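PDB 4ZAD: Fdc1 from Candida dubliniensis, which is a prenylated-FMN-dependent decarboxylase that probably converts cinnamic, coumaric and ferulic acids reversibly to their vinyl derivatives, such as styrene. Local coordinates for residues N82-I87 against T97-I102; E357-P362 against L370-N375. All blocks are in the same frame, centred on the assembly; numbering follows the deposited sequence.

Contact 1 (N82-I87 against T97-I102); sequences NDHARI and TPMKEI
H84 and M99 meet at the start of two consecutive helices, 85-90 and 99-108, in the N-terminal domain of this UbiD-family enzyme; H84 and P98 hold the two N-cap positions, and their CA atoms come within 6.3 Å. The methionine lies obliquely across the imidazole. Its CB forms a CH-pi contact over one ring face, 3.9 Å from the centroid of the H84 ring and displaced toward the rim on the CD2 side. CG of M99 stands anti to its backbone N (chi1 -179°), and the chain then bends at chi2; SD lies 3.7 Å from H84 CD2, oblique to the ring at 60° off its normal. Both ring nitrogens are engaged, NE2 with the hydroxyl of Y363 and ND1 with D83, and the two bonds together limit rotation of the ring. I102 reaches H84 at its CB and not at the ring: CD1 lies 4.0 Å from H84 CB and 4.1 Å from I87 CB, the two isoleucines crossing at about a right angle. On the more open side, N82 faces T97 and P98: its OD1 lies 3.8 Å from P98 CA, while ND2 is hydrogen-bonded to the carbonyl of S95. The H84 ND1 to D83 OD1 bond measures 2.8 Å, with OD1 in the imidazole plane but ND1 well above the carboxylate plane.

Contact 2 (E357-P362 against L370-N375); sequences EDVFTP and LAVKIN
V359 and L370 pack obliquely at the buried end of the contact, CG2 of V359 lying 3.9 Å from CD1 of L370. The same leucine methyl, the end of the chain that reaches the first strand, also touches T361 CG2, at 3.8 Å, and sits beside the F360 carbonyl. V359 and V372, a non-hydrogen-bonded pair, lie side by side and point the same way; V359 also packs on I346 of helix 334-347, and V372 on I413 of strand 412-417. Across the other face F360 stacks on F423 and meets Y363 edge to face. Strands 356-360 and 369-374 form an antiparallel beta hairpin, their short axes 172° apart, at the margin of the mixed sheet of the C-terminal domain; the second strand continues the sheet through backbone bonds to strand 412-417. F360 and A371 are a hydrogen-bonded pair with both bonds made, A371 N to F360 O at 2.8 Å and F360 N to A371 O at 3.1 Å. Toward E357 the contact becomes polar and more open. There the backbone still holds firmly, E357 N meeting K373 O at 2.7 Å, nearly along the C=O axis, but the side chains grip poorly. K373 is fully extended, and its NZ makes a long ion pair with E357 OE1, 4.0 Å away. OE2 of E357 takes a weak hydrogen bond from N375 ND2, bent to 123°, with carboxylate and amide planes 65° apart; N375 OD1 instead caps the following helix at E378 N.

In the fold
Contact 1 joins the beginnings of two helices in the N-terminal domain, whereas contact 2 pairs two strands of the C-terminal domain; their centres lie about 17 Å apart. The hairpin is the more fully buried and rests on a backbone ladder, while the helix starts meet mainly through side chains, an imidazole face and isoleucine methyls. Contact 1 is also nearer the cofactor, the I87 side chain being about 9 Å from the prenylated FMN. The two contacts touch directly: K100 NZ forms a 2.9 Å salt bridge with D358 OD2, while D358 OD1 pairs with K343, and M99 CG packs against F360 CE1 at 4.3 Å. Y363, hydrogen-bonded to H84, also bridges to the F360 ring.

Contact 1 (N82-I87 against T97-I102)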
# COMPACT_ATOMS: atom_id res chain seq x y z
N ASN A 82 -6.99 -1.99 20.26
CA ASN A 82 -7.12 -0.83 19.42
C ASN A 82 -5.75 -0.18 19.27
O ASN A 82 -5.24 0.39 20.21
CB ASN A 82 -8.04 0.19 20.07
CG ASN A 82 -8.02 1.49 19.36
OD1 ASN A 82 -8.00 1.52 18.13
ND2 ASN A 82 -8.04 2.58 20.09
N ASP A 83 -5.16 -0.27 18.09
CA ASP A 83 -3.80 0.25 17.90
C ASP A 83 -3.70 1.77 18.14
O ASP A 83 -2.62 2.24 18.35
CB ASP A 83 -3.18 -0.17 16.55
CG ASP A 83 -3.93 0.32 15.33
OD1 ASP A 83 -4.98 0.97 15.40
OD2 ASP A 83 -3.43 0.04 14.24
N HIS A 84 -4.83 2.49 18.16
CA HIS A 84 -4.84 3.93 18.36
C HIS A 84 -5.16 4.33 19.82
O HIS A 84 -5.47 5.50 20.11
CB HIS A 84 -5.81 4.60 17.38
CG HIS A 84 -5.23 4.80 16.00
ND1 HIS A 84 -4.87 3.76 15.17
CD2 HIS A 84 -4.96 5.94 15.31
CE1 HIS A 84 -4.41 4.25 14.04
NE2 HIS A 84 -4.45 5.57 14.10
N ALA A 85 -5.06 3.36 20.74
CA ALA A 85 -5.20 3.60 22.16
C ALA A 85 -4.53 4.88 22.66
O ALA A 85 -5.11 5.63 23.45
CB ALA A 85 -4.67 2.42 22.98
N ARG A 86 -3.29 5.11 22.24
CA ARG A 86 -2.58 6.19 22.84
C ARG A 86 -3.23 7.48 22.36
O ARG A 86 -3.31 8.46 23.08
CB ARG A 86 -1.09 6.11 22.49
CG ARG A 86 -0.38 4.88 23.08
CD ARG A 86 1.17 4.84 22.88
NE ARG A 86 1.61 3.45 22.90
CZ ARG A 86 2.69 2.96 22.31
NH1 ARG A 86 3.57 3.73 21.66
NH2 ARG A 86 2.90 1.65 22.38
N ILE A 87 -3.74 7.46 21.15
CA ILE A 87 -4.37 8.65 20.60
C ILE A 87 -5.69 8.89 21.34
O ILE A 87 -5.92 9.98 21.82
CB ILE A 87 -4.54 8.54 19.09
CG1 ILE A 87 -3.22 8.13 18.45
CG2 ILE A 87 -4.96 9.85 18.53
CD1 ILE A 87 -2.07 9.13 18.73
N THR A 97 -11.50 3.30 21.66
CA THR A 97 -12.06 4.20 20.68
C THR A 97 -11.21 4.21 19.41
O THR A 97 -10.07 4.63 19.44
CB THR A 97 -12.18 5.59 21.25
OG1 THR A 97 -12.92 5.52 22.47
CG2 THR A 97 -12.91 6.49 20.26
N PRO A 98 -11.77 3.71 18.30
CA PRO A 98 -10.98 3.69 17.09
C PRO A 98 -10.89 5.06 16.46
O PRO A 98 -11.64 5.97 16.83
CB PRO A 98 -11.76 2.73 16.18
CG PRO A 98 -13.03 2.40 16.86
CD PRO A 98 -13.13 3.22 18.08
N MET A 99 -10.01 5.17 15.47
CA MET A 99 -9.56 6.45 15.00
C MET A 99 -10.63 7.24 14.32
O MET A 99 -10.68 8.45 14.47
CB MET A 99 -8.35 6.30 14.06
CG MET A 99 -7.77 7.64 13.51
SD MET A 99 -7.29 8.80 14.78
CE MET A 99 -5.96 9.70 14.00
N LYS A 100 -11.49 6.56 13.57
CA LYS A 100 -12.62 7.21 12.89
C LYS A 100 -13.51 7.90 13.89
O LYS A 100 -14.03 8.98 13.63
CB LYS A 100 -13.42 6.19 12.09
CG LYS A 100 -14.66 6.76 11.40
CD LYS A 100 -15.95 6.56 12.21
CE LYS A 100 -17.23 6.61 11.31
NZ LYS A 100 -17.41 7.93 10.61
N GLU A 101 -13.64 7.31 15.07
CA GLU A 101 -14.49 7.85 16.12
C GLU A 101 -13.77 8.96 16.88
O GLU A 101 -14.39 9.99 17.20
CB GLU A 101 -15.01 6.72 17.03
CG GLU A 101 -15.85 5.73 16.22
CD GLU A 101 -16.51 4.60 17.02
OE1 GLU A 101 -16.04 3.43 16.94
OE2 GLU A 101 -17.52 4.89 17.70
N ILE A 102 -12.47 8.76 17.15
CA ILE A 102 -11.62 9.81 17.73
C ILE A 102 -11.77 11.07 16.89
O ILE A 102 -11.97 12.14 17.44
CB ILE A 102 -10.11 9.46 17.70
CG1 ILE A 102 -9.78 8.23 18.58
CG2 ILE A 102 -9.29 10.65 18.15
CD1 ILE A 102 -8.44 7.56 18.23

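Contact 2 (E357-P362 against L370-N375)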
# COMPACT_ATOMS: atom_id res chain seq x y z
N GLU A 357 -18.43 11.47 3.31
CA GLU A 357 -18.70 10.71 4.53
C GLU A 357 -17.59 10.78 5.56
O GLU A 357 -17.85 10.72 6.76
CB GLU A 357 -18.97 9.25 4.20
CG GLU A 357 -20.44 9.00 3.81
CD GLU A 357 -20.71 7.55 3.42
OE1 GLU A 357 -20.15 6.63 4.08
OE2 GLU A 357 -21.48 7.32 2.45
N ASP A 358 -16.36 10.87 5.08
CA ASP A 358 -15.16 10.74 5.92
C ASP A 358 -13.95 11.12 5.09
O ASP A 358 -13.99 11.04 3.86
CB ASP A 358 -15.00 9.31 6.43
CG ASP A 358 -15.60 9.09 7.82
OD1 ASP A 358 -15.74 10.04 8.62
OD2 ASP A 358 -15.93 7.92 8.11
N VAL A 359 -12.89 11.58 5.75
CA VAL A 359 -11.61 11.78 5.11
C VAL A 359 -10.54 11.26 6.05
O VAL A 359 -10.69 11.30 7.27
CB VAL A 359 -11.33 13.27 4.75
CG1 VAL A 359 -12.56 13.92 4.13
CG2 VAL A 359 -10.83 14.07 5.94
N PHE A 360 -9.45 10.74 5.49
CA PHE A 360 -8.38 10.24 6.30
C PHE A 360 -7.13 10.23 5.50
O PHE A 360 -7.18 10.06 4.29
CB PHE A 360 -8.68 8.82 6.73
CG PHE A 360 -7.60 8.20 7.56
CD1 PHE A 360 -7.27 8.76 8.76
CD2 PHE A 360 -6.94 7.08 7.13
CE1 PHE A 360 -6.30 8.20 9.55
CE2 PHE A 360 -5.94 6.53 7.87
CZ PHE A 360 -5.61 7.09 9.10
N THR A 361 -6.01 10.47 6.20
CA THR A 361 -4.66 10.48 5.61
C THR A 361 -4.03 9.13 5.87
O THR A 361 -3.63 8.84 7.01
CB THR A 361 -3.74 11.49 6.28
OG1 THR A 361 -3.87 11.36 7.69
CG2 THR A 361 -4.04 12.91 5.83
N PRO A 362 -3.97 8.29 4.85
CA PRO A 362 -3.41 6.97 5.12
C PRO A 362 -1.96 7.13 5.55
O PRO A 362 -1.22 7.89 4.91
CB PRO A 362 -3.50 6.25 3.79
CG PRO A 362 -3.62 7.37 2.75
CD PRO A 362 -4.35 8.47 3.45
N LEU A 370 -4.77 12.34 0.90
CA LEU A 370 -6.00 12.43 1.72
C LEU A 370 -7.06 11.66 0.98
O LEU A 370 -7.41 12.01 -0.11
CB LEU A 370 -6.46 13.89 1.91
CG LEU A 370 -7.71 14.08 2.78
CD1 LEU A 370 -7.35 13.71 4.22
CD2 LEU A 370 -8.29 15.50 2.73
N ALA A 371 -7.53 10.59 1.56
CA ALA A 371 -8.63 9.84 0.97
C ALA A 371 -9.89 10.58 1.34
O ALA A 371 -10.03 11.02 2.50
CB ALA A 371 -8.66 8.41 1.53
N VAL A 372 -10.80 10.69 0.37
CA VAL A 372 -12.12 11.32 0.59
C VAL A 372 -13.25 10.38 0.24
O VAL A 372 -13.47 10.09 -0.91
CB VAL A 372 -12.23 12.57 -0.29
CG1 VAL A 372 -13.64 13.15 -0.26
CG2 VAL A 372 -11.20 13.59 0.19
N LYS A 373 -13.96 9.88 1.24
CA LYS A 373 -14.98 8.87 1.00
C LYS A 373 -16.35 9.49 0.66
O LYS A 373 -16.95 10.15 1.50
CB LYS A 373 -15.10 7.98 2.22
CG LYS A 373 -16.10 6.86 2.08
CD LYS A 373 -16.08 5.92 3.29
CE LYS A 373 -17.09 4.79 3.12
NZ LYS A 373 -17.21 3.97 4.34
N ILE A 374 -16.82 9.27 -0.56
CA ILE A 374 -18.03 9.85 -1.15
C ILE A 374 -19.18 8.87 -1.14
O ILE A 374 -19.05 7.75 -1.60
CB ILE A 374 -17.78 10.21 -2.66
CG1 ILE A 374 -16.58 11.18 -2.81
CG2 ILE A 374 -19.01 10.73 -3.32
CD1 ILE A 374 -16.62 12.41 -1.91
N ASN A 375 -20.31 9.30 -0.60
CA ASN A 375 -21.60 8.65 -0.74
C ASN A 375 -22.12 8.77 -2.18
O ASN A 375 -22.60 9.82 -2.58
CB ASN A 375 -22.57 9.33 0.21
CG ASN A 375 -23.94 8.66 0.25
OD1 ASN A 375 -24.63 8.53 -0.78
ND2 ASN A 375 -24.35 8.24 1.44